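PDB 3HUL: homoserine kinase from Listeria monocytogenes, which probably catalyses the ATP-dependent phosphorylation of L-homoserine to O-phospho-L-homoserine in threonine biosynthesis, as a member of the GHMP kinase family. Local coordinates for residues 263-266 against 267-270. Residues are numbered along the deposited sequence; the frame is centred on the assembly and turned at random.
Sequences LQTS and LQTL
Leu-267 and Gln-268 sit one turn beyond Leu-263 and Gln-264, in the closing turns of the amphipathic helix 260-268, which packs on the four-stranded antiparallel sheet of the GHMP kinase C-terminal region. Two regular alpha-helical bonds tie the turns together: Leu-267 N donates to Leu-263 O at 2.9 Å, and Gln-268 N donates to Gln-264 O, also at 2.9 Å and straighter. One residue later the pattern falters, for the bond from Thr-269 N to Thr-265 O is weak and stretched to 3.5 Å.

On the apolar face, the isobutyl groups of Leu-263 and Leu-267 lie alongside each other and point the same way, CD2 of Leu-263 being 3.9 Å from CD1 of Leu-267. Branched and purely hydrocarbon, both suit a buried face: they rest on Ile-158 of the sheet, and Leu-267 also reaches Val-233 of helix 227-235.

The two glutamines form a neighbouring strip. Gln-264 is extended, its CG anti to the backbone N (chi1 -176°), and the two side chains cross at a slant, the amide end of Gln-268 packing against the aliphatic part of Gln-264, NE2 3.6 Å from CG. Their amide planes are nearly parallel, 8° apart. A long glutamine suits this place because its methylenes can pack while its amide reaches a strand: Gln-264 NE2 forms a hydrogen bond to Val-276 O.

Near the C-terminal end of the helix, Ser-266 OG, a small hydroxyl that can take a partner close beside the backbone, is hydrogen-bonded to Gln-237 NE2, while the Ser-266 carbonyl accepts twice from Thr-269. The backbone N approaches Ser-266 O from above the carbonyl plane at 3.2 Å; with chi1 of 69°, a short threonine side chain can fold back, bringing OG1 within 2.7 Å of Ser-266 O as the second donor.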
ATOM      1  N   LEU A 263       0.352  25.299  14.995  1.00 29.81           N
ATOM      2  CA  LEU A 263       0.908  24.517  16.102  1.00 29.36           C
ATOM      3  C   LEU A 263       2.246  25.019  16.578  1.00 28.83           C
ATOM      4  O   LEU A 263       2.500  25.014  17.773  1.00 29.65           O
ATOM      5  CB  LEU A 263       1.038  23.029  15.765  1.00 30.06           C
ATOM      6  CG  LEU A 263      -0.052  22.150  16.362  1.00 31.12           C
ATOM      7  CD1 LEU A 263       0.127  20.716  15.913  1.00 30.59           C
ATOM      8  CD2 LEU A 263       0.011  22.240  17.889  1.00 29.86           C
ATOM      9  N   GLN A 264       3.113  25.420  15.661  1.00 27.86           N
ATOM     10  CA  GLN A 264       4.382  26.003  16.059  1.00 28.47           C
ATOM     11  C   GLN A 264       4.116  27.201  16.987  1.00 27.67           C
ATOM     12  O   GLN A 264       4.519  27.193  18.138  1.00 27.51           O
ATOM     13  CB  GLN A 264       5.196  26.448  14.847  1.00 28.25           C
ATOM     14  CG  GLN A 264       6.601  26.999  15.212  1.00 30.98           C
ATOM     15  CD  GLN A 264       7.462  27.306  13.971  1.00 33.78           C
ATOM     16  OE1 GLN A 264       7.001  27.944  13.036  1.00 36.38           O
ATOM     17  NE2 GLN A 264       8.703  26.840  13.969  1.00 34.51           N
ATOM     18  N   THR A 265       3.389  28.183  16.459  1.00 27.46           N
ATOM     19  CA  THR A 265       2.996  29.413  17.162  1.00 27.88           C
ATOM     20  C   THR A 265       2.403  29.116  18.526  1.00 27.50           C
ATOM     21  O   THR A 265       2.874  29.616  19.538  1.00 27.90           O
ATOM     22  CB  THR A 265       2.030  30.266  16.268  1.00 27.23           C
ATOM     23  OG1 THR A 265       2.718  30.544  15.056  1.00 28.28           O
ATOM     24  CG2 THR A 265       1.639  31.617  16.936  1.00 28.20           C
ATOM     25  N   SER A 266       1.395  28.263  18.540  1.00 27.72           N
ATOM     26  CA  SER A 266       0.764  27.804  19.764  1.00 28.14           C
ATOM     27  C   SER A 266       1.724  27.170  20.804  1.00 28.72           C
ATOM     28  O   SER A 266       1.626  27.434  22.017  1.00 27.91           O
ATOM     29  CB  SER A 266      -0.291  26.800  19.363  1.00 28.49           C
ATOM     30  OG  SER A 266      -1.182  26.584  20.415  1.00 31.42           O
ATOM     31  N   LEU A 267       2.636  26.315  20.345  1.00 28.01           N
ATOM     32  CA  LEU A 267       3.554  25.650  21.283  1.00 28.76           C
ATOM     33  C   LEU A 267       4.635  26.608  21.798  1.00 29.31           C
ATOM     34  O   LEU A 267       5.091  26.474  22.921  1.00 29.44           O
ATOM     35  CB  LEU A 267       4.178  24.394  20.664  1.00 27.68           C
ATOM     36  CG  LEU A 267       3.159  23.254  20.466  1.00 27.78           C
ATOM     37  CD1 LEU A 267       3.608  22.339  19.342  1.00 24.76           C
ATOM     38  CD2 LEU A 267       2.900  22.455  21.731  1.00 23.83           C
ATOM     39  N   GLN A 268       5.042  27.552  20.950  1.00 30.33           N
ATOM     40  CA  GLN A 268       5.895  28.654  21.349  1.00 31.86           C
ATOM     41  C   GLN A 268       5.357  29.489  22.520  1.00 32.91           C
ATOM     42  O   GLN A 268       6.143  30.140  23.192  1.00 33.58           O
ATOM     43  CB  GLN A 268       6.192  29.552  20.144  1.00 32.12           C
ATOM     44  CG  GLN A 268       7.234  28.936  19.226  1.00 32.47           C
ATOM     45  CD  GLN A 268       7.391  29.616  17.890  1.00 33.06           C
ATOM     46  OE1 GLN A 268       6.519  30.359  17.422  1.00 32.61           O
ATOM     47  NE2 GLN A 268       8.508  29.333  17.239  1.00 36.22           N
ATOM     48  N   THR A 269       4.045  29.461  22.785  1.00 33.71           N
ATOM     49  CA  THR A 269       3.494  30.235  23.915  1.00 35.07           C
ATOM     50  C   THR A 269       3.771  29.596  25.270  1.00 35.82           C
ATOM     51  O   THR A 269       3.520  30.213  26.302  1.00 35.51           O
ATOM     52  CB  THR A 269       1.959  30.508  23.834  1.00 34.38           C
ATOM     53  OG1 THR A 269       1.245  29.286  24.005  1.00 35.98           O
ATOM     54  CG2 THR A 269       1.547  31.195  22.531  1.00 33.89           C
ATOM     55  N   LEU A 270       4.256  28.356  25.270  1.00 36.46           N
ATOM     56  CA  LEU A 270       4.521  27.650  26.530  1.00 38.00           C
ATOM     57  C   LEU A 270       5.798  28.141  27.221  1.00 39.30           C
ATOM     58  O   LEU A 270       5.992  27.909  28.414  1.00 39.19           O
ATOM     59  CB  LEU A 270       4.555  26.124  26.308  1.00 37.38           C
ATOM     60  CG  LEU A 270       3.269  25.518  25.742  1.00 36.31           C
ATOM     61  CD1 LEU A 270       3.459  24.018  25.410  1.00 35.73           C
ATOM     62  CD2 LEU A 270       2.103  25.737  26.720  1.00 33.99           C
TER